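Local coordinates for protein guanine nucleotide exchange factor SRM1 (Saccharomyces cerevisiae, PDB 3OF7) that acts as a guanine nucleotide exchange factor that promotes exchange of Gsp1p- or Gsp2p-bound GDP for GTP, and binds chromatin, at residues L283-Q288 with E322-L326; Y335-D341 with R365-T371; M342-P348 with D417-P421. The contacts are given in a common frame with arbitrary orientation. Residues are numbered along the deposited sequence.

Contact 1 (L283-Q288 with E322-L326)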
loop_
_atom_site.group_PDB
_atom_site.type_symbol
_atom_site.label_atom_id
_atom_site.label_comp_id
_atom_site.label_asym_id
_atom_site.label_seq_id
_atom_site.Cartn_x
_atom_site.Cartn_y
_atom_site.Cartn_z
ATOM N N LEU A 283 -11.287 0.828 -11.489
ATOM C CA LEU A 283 -12.501 1.350 -10.869
ATOM C C LEU A 283 -12.437 2.867 -10.707
ATOM O O LEU A 283 -11.431 3.400 -10.237
ATOM C CB LEU A 283 -12.728 0.671 -9.514
ATOM C CG LEU A 283 -13.990 1.074 -8.741
ATOM C CD1 LEU A 283 -15.273 0.594 -9.462
ATOM C CD2 LEU A 283 -13.918 0.570 -7.307
ATOM N N ASN A 284 -13.499 3.560 -11.114
ATOM C CA ASN A 284 -13.478 5.026 -11.132
ATOM C C ASN A 284 -14.785 5.725 -10.754
ATOM O O ASN A 284 -15.041 6.848 -11.202
ATOM C CB ASN A 284 -12.977 5.535 -12.492
ATOM C CG ASN A 284 -12.521 6.987 -12.447
ATOM O OD1 ASN A 284 -11.962 7.439 -11.453
ATOM N ND2 ASN A 284 -12.753 7.720 -13.535
ATOM N N GLN A 285 -15.605 5.096 -9.911
ATOM C CA GLN A 285 -16.924 5.675 -9.628
ATOM C C GLN A 285 -16.859 6.916 -8.731
ATOM O O GLN A 285 -17.834 7.677 -8.662
ATOM C CB GLN A 285 -17.945 4.625 -9.127
ATOM C CG GLN A 285 -17.974 4.357 -7.615
ATOM C CD GLN A 285 -16.882 3.407 -7.137
ATOM O OE1 GLN A 285 -17.154 2.442 -6.411
ATOM N NE2 GLN A 285 -15.648 3.685 -7.515
ATOM N N PHE A 286 -15.719 7.120 -8.059
ATOM C CA PHE A 286 -15.500 8.354 -7.292
ATOM C C PHE A 286 -14.426 9.264 -7.900
ATOM O O PHE A 286 -13.997 10.237 -7.272
ATOM C CB PHE A 286 -15.160 8.036 -5.829
ATOM C CG PHE A 286 -16.307 7.470 -5.050
ATOM C CD1 PHE A 286 -17.256 8.312 -4.474
ATOM C CD2 PHE A 286 -16.443 6.092 -4.895
ATOM C CE1 PHE A 286 -18.333 7.786 -3.743
ATOM C CE2 PHE A 286 -17.507 5.549 -4.171
ATOM C CZ PHE A 286 -18.460 6.401 -3.596
ATOM N N GLY A 287 -14.002 8.960 -9.122
ATOM C CA GLY A 287 -12.971 9.762 -9.790
ATOM C C GLY A 287 -11.590 9.534 -9.194
ATOM O O GLY A 287 -10.692 10.367 -9.357
ATOM N N GLN A 288 -11.412 8.394 -8.523
ATOM C CA GLN A 288 -10.122 8.049 -7.909
ATOM C C GLN A 288 -8.993 7.888 -8.947
ATOM O O GLN A 288 -7.815 7.997 -8.607
ATOM C CB GLN A 288 -10.234 6.807 -7.012
ATOM C CG GLN A 288 -10.717 5.524 -7.694
ATOM C CD GLN A 288 -12.219 5.288 -7.563
ATOM O OE1 GLN A 288 -13.027 6.155 -7.883
ATOM N NE2 GLN A 288 -12.595 4.090 -7.115
ATOM N N GLU A 322 -9.385 2.322 -1.432
ATOM C CA GLU A 322 -10.535 1.825 -2.189
ATOM C C GLU A 322 -11.057 2.863 -3.194
ATOM O O GLU A 322 -11.280 2.551 -4.374
ATOM C CB GLU A 322 -11.662 1.340 -1.266
ATOM C CG GLU A 322 -12.758 0.611 -2.046
ATOM C CD GLU A 322 -13.832 -0.012 -1.185
ATOM O OE1 GLU A 322 -14.000 0.373 -0.008
ATOM O OE2 GLU A 322 -14.537 -0.882 -1.721
ATOM N N HIS A 323 -11.243 4.095 -2.730
ATOM C CA HIS A 323 -11.922 5.108 -3.543
ATOM C C HIS A 323 -11.211 6.449 -3.577
ATOM O O HIS A 323 -11.831 7.468 -3.903
ATOM C CB HIS A 323 -13.355 5.326 -3.039
ATOM C CG HIS A 323 -14.214 4.102 -3.082
ATOM N ND1 HIS A 323 -15.075 3.764 -2.060
ATOM C CD2 HIS A 323 -14.378 3.159 -4.042
ATOM C CE1 HIS A 323 -15.722 2.656 -2.384
ATOM N NE2 HIS A 323 -15.314 2.267 -3.581
ATOM N N HIS A 324 -9.923 6.457 -3.246
ATOM C CA HIS A 324 -9.127 7.689 -3.310
ATOM C C HIS A 324 -7.698 7.400 -3.712
ATOM O O HIS A 324 -7.226 6.263 -3.598
ATOM C CB HIS A 324 -9.158 8.450 -1.977
ATOM C CG HIS A 324 -8.364 7.805 -0.886
ATOM N ND1 HIS A 324 -7.252 8.399 -0.325
ATOM C CD2 HIS A 324 -8.520 6.622 -0.246
ATOM C CE1 HIS A 324 -6.761 7.613 0.615
ATOM N NE2 HIS A 324 -7.517 6.531 0.687
ATOM N N SER A 325 -7.015 8.437 -4.183
ATOM C CA SER A 325 -5.634 8.312 -4.612
ATOM C C SER A 325 -4.814 9.484 -4.119
ATOM O O SER A 325 -5.331 10.586 -3.991
ATOM C CB SER A 325 -5.567 8.261 -6.131
ATOM O OG SER A 325 -6.354 7.186 -6.600
ATOM N N LEU A 326 -3.531 9.236 -3.871
ATOM C CA LEU A 326 -2.627 10.265 -3.367
ATOM C C LEU A 326 -1.350 10.286 -4.188
ATOM O O LEU A 326 -0.644 9.288 -4.270
ATOM C CB LEU A 326 -2.296 10.024 -1.891
ATOM C CG LEU A 326 -3.481 9.870 -0.933
ATOM C CD1 LEU A 326 -2.975 9.473 0.439
ATOM C CD2 LEU A 326 -4.319 11.154 -0.850
#
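A loop-to-hairpin contact joins two adjoining blades of the beta-propeller here. L283-Q288 is part of the long connection that follows the third strand, 278-281, of one blade, whereas E322-L326 leads from the turn between the first two strands of the next blade into strand 324-329. H323 is at the centre. F286 CD2 sits over one face of its imidazole, 3.5 Å from H323 CG; the rings as a whole meet obliquely, with centroids 4.7 Å apart and planes inclined at 44°. Near the edge of the imidazole lie L283 CD2, 4.2 Å from H323 CD2, and Q288 NE2, 3.7 Å from the same carbon. The loop itself is compact: N284 to G287 form a type I turn, with G287 N bonded to N284 O at 3.1 Å, and Q288 OE1 accepts the F286 amide N at 2.9 Å, which keeps the Q288 side chain folded back against the turn. Both segments fall within the fifth RCC1 repeat, which is offset from the blades and therefore spans their boundary; H324, S325 and L326 supply the H-S-L of the G-x-x-H-S-L signature of RCC1 repeats. At the strand end S325 OG donates to Q288 O at 2.6 Å, although the position of this hydroxyl is less certain. H323 ND1 is hydrogen-bonded to R339 NH1, and the H387 ring also meets the imidazole.

Contact 2 (Y335-D341 with R365-T371)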
loop_
_atom_site.group_PDB
_atom_site.type_symbol
_atom_site.label_atom_id
_atom_site.label_comp_id
_atom_site.label_asym_id
_atom_site.label_seq_id
_atom_site.Cartn_x
_atom_site.Cartn_y
_atom_site.Cartn_z
ATOM N N TYR A 335 -1.098 15.624 -4.058
ATOM C CA TYR A 335 -2.318 15.799 -4.843
ATOM C C TYR A 335 -3.254 14.641 -4.539
ATOM O O TYR A 335 -2.858 13.483 -4.650
ATOM C CB TYR A 335 -1.993 15.810 -6.331
ATOM C CG TYR A 335 -1.118 16.967 -6.749
ATOM C CD1 TYR A 335 -1.676 18.119 -7.307
ATOM C CD2 TYR A 335 0.269 16.909 -6.587
ATOM C CE1 TYR A 335 -0.871 19.192 -7.690
ATOM C CE2 TYR A 335 1.080 17.974 -6.971
ATOM C CZ TYR A 335 0.500 19.109 -7.517
ATOM O OH TYR A 335 1.303 20.155 -7.893
ATOM N N SER A 336 -4.491 14.951 -4.167
ATOM C CA SER A 336 -5.461 13.900 -3.903
ATOM C C SER A 336 -6.643 13.961 -4.866
ATOM O O SER A 336 -6.968 15.027 -5.418
ATOM C CB SER A 336 -5.956 13.972 -2.463
ATOM O OG SER A 336 -6.776 15.106 -2.266
ATOM N N CYS A 337 -7.273 12.809 -5.072
ATOM C CA CYS A 337 -8.531 12.736 -5.811
ATOM C C CYS A 337 -9.339 11.520 -5.377
ATOM O O CYS A 337 -8.787 10.553 -4.840
ATOM C CB CYS A 337 -8.293 12.697 -7.322
ATOM S SG CYS A 337 -7.217 11.386 -7.898
ATOM N N GLY A 338 -10.644 11.579 -5.632
ATOM C CA GLY A 338 -11.561 10.517 -5.250
ATOM C C GLY A 338 -12.562 10.930 -4.192
ATOM O O GLY A 338 -12.987 12.096 -4.113
ATOM N N ARG A 339 -12.908 9.965 -3.351
ATOM C CA ARG A 339 -14.033 10.073 -2.433
ATOM C C ARG A 339 -13.852 11.076 -1.286
ATOM O O ARG A 339 -12.755 11.234 -0.739
ATOM C CB ARG A 339 -14.343 8.684 -1.879
ATOM C CG ARG A 339 -15.670 8.591 -1.176
ATOM C CD ARG A 339 -16.040 7.133 -0.991
ATOM N NE ARG A 339 -17.347 7.033 -0.354
ATOM C CZ ARG A 339 -17.915 5.898 0.036
ATOM N NH1 ARG A 339 -17.297 4.730 -0.138
ATOM N NH2 ARG A 339 -19.119 5.938 0.593
ATOM N N LEU A 340 -14.961 11.721 -0.922
ATOM C CA LEU A 340 -15.007 12.759 0.105
ATOM C C LEU A 340 -15.893 12.383 1.304
ATOM O O LEU A 340 -15.833 13.039 2.361
ATOM C CB LEU A 340 -15.513 14.056 -0.555
ATOM C CG LEU A 340 -15.380 15.452 0.053
ATOM C CD1 LEU A 340 -13.939 15.784 0.388
ATOM C CD2 LEU A 340 -15.941 16.458 -0.953
ATOM N N ASP A 341 -16.707 11.328 1.151
ATOM C CA ASP A 341 -17.688 10.928 2.180
ATOM C C ASP A 341 -17.060 10.688 3.548
ATOM O O ASP A 341 -17.661 11.005 4.583
ATOM C CB ASP A 341 -18.466 9.667 1.757
ATOM C CG ASP A 341 -19.266 9.862 0.483
ATOM O OD1 ASP A 341 -19.933 10.910 0.339
ATOM O OD2 ASP A 341 -19.232 8.962 -0.387
ATOM N N ARG A 365 -19.531 14.552 -2.891
ATOM C CA ARG A 365 -19.153 13.140 -2.710
ATOM C C ARG A 365 -17.731 12.832 -3.162
ATOM O O ARG A 365 -17.153 11.834 -2.723
ATOM C CB ARG A 365 -20.093 12.204 -3.489
ATOM C CG ARG A 365 -21.596 12.363 -3.234
ATOM C CD ARG A 365 -22.109 11.692 -1.955
ATOM N NE ARG A 365 -21.529 10.373 -1.659
ATOM C CZ ARG A 365 -22.002 9.191 -2.057
ATOM N NH1 ARG A 365 -23.083 9.098 -2.819
ATOM N NH2 ARG A 365 -21.373 8.079 -1.697
ATOM N N ALA A 366 -17.183 13.656 -4.059
ATOM C CA ALA A 366 -15.901 13.350 -4.704
ATOM C C ALA A 366 -15.166 14.563 -5.288
ATOM O O ALA A 366 -15.784 15.549 -5.687
ATOM C CB ALA A 366 -16.082 12.270 -5.792
ATOM N N VAL A 367 -13.841 14.456 -5.345
ATOM C CA VAL A 367 -12.982 15.442 -6.017
ATOM C C VAL A 367 -12.245 14.675 -7.111
ATOM O O VAL A 367 -11.270 13.972 -6.831
ATOM C CB VAL A 367 -11.990 16.108 -5.022
ATOM C CG1 VAL A 367 -11.080 17.123 -5.740
ATOM C CG2 VAL A 367 -12.748 16.797 -3.884
ATOM N N PRO A 368 -12.735 14.757 -8.362
ATOM C CA PRO A 368 -12.301 13.811 -9.386
ATOM C C PRO A 368 -11.034 14.171 -10.162
ATOM O O PRO A 368 -10.621 13.403 -11.025
ATOM C CB PRO A 368 -13.494 13.772 -10.334
ATOM C CG PRO A 368 -14.041 15.152 -10.260
ATOM C CD PRO A 368 -13.830 15.620 -8.849
ATOM N N LEU A 369 -10.451 15.335 -9.893
ATOM C CA LEU A 369 -9.159 15.693 -10.482
ATOM C C LEU A 369 -8.141 15.835 -9.363
ATOM O O LEU A 369 -8.495 16.293 -8.279
ATOM C CB LEU A 369 -9.244 17.021 -11.242
ATOM C CG LEU A 369 -10.218 17.199 -12.403
ATOM C CD1 LEU A 369 -10.132 18.655 -12.885
ATOM C CD2 LEU A 369 -9.951 16.212 -13.539
ATOM N N PRO A 370 -6.876 15.444 -9.618
ATOM C CA PRO A 370 -5.819 15.587 -8.616
ATOM C C PRO A 370 -5.757 17.030 -8.140
ATOM O O PRO A 370 -5.671 17.945 -8.963
ATOM C CB PRO A 370 -4.547 15.225 -9.388
ATOM C CG PRO A 370 -4.999 14.370 -10.482
ATOM C CD PRO A 370 -6.374 14.829 -10.860
ATOM N N THR A 371 -5.829 17.223 -6.827
ATOM C CA THR A 371 -5.940 18.551 -6.236
ATOM C C THR A 371 -4.880 18.695 -5.150
ATOM O O THR A 371 -4.803 17.875 -4.234
ATOM C CB THR A 371 -7.363 18.792 -5.671
ATOM O OG1 THR A 371 -8.329 18.528 -6.698
ATOM C CG2 THR A 371 -7.538 20.228 -5.164
#
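D341 and R365 form a two-pronged salt bridge, with R365 NE 2.6 Å from D341 OD1 and R365 NH2 2.7 Å from D341 OD2. R339 NE joins the network at 2.7 Å from D341 OD2, so one carboxylate offsets two arginines, R339 NH2 and R365 NH2 being 3.9 Å apart. Backbone bonds continue from there: L340 N to R365 O (2.8 Å), then the antiparallel hydrogen-bonded pair G338 and V367 (G338 N to V367 O 2.7 Å, V367 N to G338 O 2.8 Å). Beyond C337 the register slips by two residues, a beta bulge, before S336 and T371 pair (S336 N to T371 O 2.9 Å, T371 N to S336 O 2.8 Å). Apolar contacts are modest: L340 CD2 lies 4.3 Å from V367 CG2, and Y335 CB 4.0 Å from P370 CB. Past the corners at G338 and L369 the pairing runs onto 364-368, outside the blade sheet, whereas S336/T371 joins 334-337 to 370-372, third and fourth strands of a four-stranded antiparallel blade, the unit of the RCC1-type propeller.

Contact 3 (M342-P348 with D417-P421)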
loop_
_atom_site.group_PDB
_atom_site.type_symbol
_atom_site.label_atom_id
_atom_site.label_comp_id
_atom_site.label_asym_id
_atom_site.label_seq_id
_atom_site.Cartn_x
_atom_site.Cartn_y
_atom_site.Cartn_z
ATOM N N MET A 342 -15.859 10.110 3.557
ATOM C CA MET A 342 -15.146 9.853 4.814
ATOM C C MET A 342 -13.865 10.682 4.877
ATOM O O MET A 342 -12.892 10.293 5.527
ATOM C CB MET A 342 -14.844 8.354 4.978
ATOM C CG MET A 342 -16.101 7.481 5.172
ATOM S SD MET A 342 -15.860 5.685 5.033
ATOM C CE MET A 342 -16.467 5.376 3.375
ATOM N N PHE A 343 -13.889 11.827 4.191
ATOM C CA PHE A 343 -12.762 12.758 4.143
ATOM C C PHE A 343 -11.489 12.123 3.584
ATOM O O PHE A 343 -10.381 12.553 3.926
ATOM C CB PHE A 343 -12.470 13.353 5.530
ATOM C CG PHE A 343 -13.567 14.250 6.078
ATOM C CD1 PHE A 343 -14.365 15.024 5.230
ATOM C CD2 PHE A 343 -13.755 14.349 7.454
ATOM C CE1 PHE A 343 -15.371 15.870 5.748
ATOM C CE2 PHE A 343 -14.750 15.198 7.991
ATOM C CZ PHE A 343 -15.556 15.957 7.122
ATOM N N GLU A 344 -11.644 11.110 2.724
ATOM C CA GLU A 344 -10.498 10.350 2.217
ATOM C C GLU A 344 -9.469 11.253 1.555
ATOM O O GLU A 344 -8.266 11.066 1.752
ATOM C CB GLU A 344 -10.932 9.232 1.251
ATOM C CG GLU A 344 -11.775 8.130 1.896
ATOM C CD GLU A 344 -13.286 8.352 1.774
ATOM O OE1 GLU A 344 -13.753 9.518 1.820
ATOM O OE2 GLU A 344 -14.015 7.336 1.654
ATOM N N VAL A 345 -9.943 12.237 0.785
ATOM C CA VAL A 345 -9.045 13.115 0.020
ATOM C C VAL A 345 -8.348 14.204 0.862
ATOM O O VAL A 345 -7.378 14.814 0.402
ATOM C CB VAL A 345 -9.733 13.727 -1.231
ATOM C CG1 VAL A 345 -10.049 12.618 -2.232
ATOM C CG2 VAL A 345 -11.003 14.479 -0.839
ATOM N N GLY A 346 -8.839 14.436 2.080
ATOM C CA GLY A 346 -8.165 15.319 3.040
ATOM C C GLY A 346 -8.174 16.790 2.666
ATOM O O GLY A 346 -7.234 17.522 3.001
ATOM N N ILE A 347 -9.226 17.205 1.955
ATOM C CA ILE A 347 -9.436 18.609 1.575
ATOM C C ILE A 347 -10.554 19.191 2.460
ATOM O O ILE A 347 -11.633 18.597 2.565
ATOM C CB ILE A 347 -9.799 18.746 0.067
ATOM C CG1 ILE A 347 -8.687 18.155 -0.817
ATOM C CG2 ILE A 347 -10.076 20.206 -0.305
ATOM C CD1 ILE A 347 -9.109 17.831 -2.238
ATOM N N PRO A 348 -10.299 20.335 3.124
ATOM C CA PRO A 348 -11.350 20.859 3.997
ATOM C C PRO A 348 -12.495 21.485 3.199
ATOM O O PRO A 348 -12.269 21.991 2.100
ATOM C CB PRO A 348 -10.625 21.919 4.825
ATOM C CG PRO A 348 -9.495 22.365 3.965
ATOM C CD PRO A 348 -9.114 21.214 3.080
ATOM N N ASP A 417 -14.545 11.217 11.590
ATOM C CA ASP A 417 -13.565 11.286 10.502
ATOM C C ASP A 417 -12.680 12.523 10.628
ATOM O O ASP A 417 -13.124 13.564 11.124
ATOM C CB ASP A 417 -14.265 11.270 9.146
ATOM C CG ASP A 417 -15.152 10.046 8.953
ATOM O OD1 ASP A 417 -14.883 8.990 9.569
ATOM O OD2 ASP A 417 -16.120 10.143 8.176
ATOM N N THR A 418 -11.424 12.389 10.193
ATOM C CA THR A 418 -10.447 13.472 10.253
ATOM C C THR A 418 -10.322 14.128 8.882
ATOM O O THR A 418 -9.924 13.486 7.903
ATOM C CB THR A 418 -9.072 12.976 10.767
ATOM O OG1 THR A 418 -9.215 12.436 12.085
ATOM C CG2 THR A 418 -8.061 14.109 10.796
ATOM N N GLU A 419 -10.653 15.418 8.829
ATOM C CA GLU A 419 -10.854 16.130 7.560
ATOM C C GLU A 419 -9.593 16.444 6.753
ATOM O O GLU A 419 -9.616 16.394 5.522
ATOM C CB GLU A 419 -11.662 17.411 7.791
ATOM C CG GLU A 419 -12.161 18.058 6.508
ATOM C CD GLU A 419 -13.113 19.214 6.772
ATOM O OE1 GLU A 419 -13.002 19.840 7.846
ATOM O OE2 GLU A 419 -13.966 19.496 5.905
ATOM N N VAL A 420 -8.515 16.802 7.442
ATOM C CA VAL A 420 -7.270 17.195 6.790
ATOM C C VAL A 420 -6.111 16.469 7.468
ATOM O O VAL A 420 -6.266 15.999 8.590
ATOM C CB VAL A 420 -7.027 18.733 6.867
ATOM C CG1 VAL A 420 -8.048 19.488 6.011
ATOM C CG2 VAL A 420 -7.055 19.233 8.320
ATOM N N PRO A 421 -4.949 16.376 6.790
ATOM C CA PRO A 421 -3.787 15.718 7.390
ATOM C C PRO A 421 -3.454 16.301 8.770
ATOM O O PRO A 421 -3.217 17.507 8.906
ATOM C CB PRO A 421 -2.675 15.993 6.381
ATOM C CG PRO A 421 -3.411 16.087 5.070
ATOM C CD PRO A 421 -4.670 16.820 5.409
HETATM O O HOH W 1 -11.520 15.833 3.354
HETATM O O HOH W 2 -14.260 18.334 3.377
#
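F343 lays its ring over the aliphatic part of E419: E419 CG is 3.8 Å from the ring centroid and 5° off the normal, a CH-pi contact, while F343 CD2 lies 3.4 Å from E419 CA. The ring also reaches D417, with F343 CD2 3.6 Å from D417 CB. F343 opens a type I turn closed by G346 N to F343 O at 3.1 Å, which brings G346 CA to 3.1 Å from E419 O in a CA-H...O contact. The turn belongs to the connection after the third strand of one propeller blade, and D417-P421 leads into the outermost strand, 421-423, of the next; in sequence terms M342-P348 belongs to the sixth RCC1 repeat and D417-P421 to the seventh. Two waters bridge the sides: water 1 donates to I347 O and E419 O (2.9 Å each), water 2 to I347 O and E419 OE2 (2.8 Å each). E419 OE2 also accepts the backbone amide of K349. P348 CD also packs against V420 CG1 at 3.6 Å.

Overall arrangement
Contact 1 comes first along the chain, whereas the segments of contacts 2 and 3 alternate. Centres of contacts 1 and 2 are about 7 Å apart, those of 2 and 3 about 10 Å, those of 1 and 3 about 14 Å. Contacts 1 and 2 share one blade, in which strands 324-329 and 334-337 are neighbours, and S336 OG, 2.8 Å from V345 O, ties contact 2 to contact 3. Three successive blades are thereby linked. The repeat shows in detail: E344 OE1 accepts M342 N at 2.8 Å just as Q288 OE1 accepts F286 N, and E344 reaches H387, the counterpart of H323.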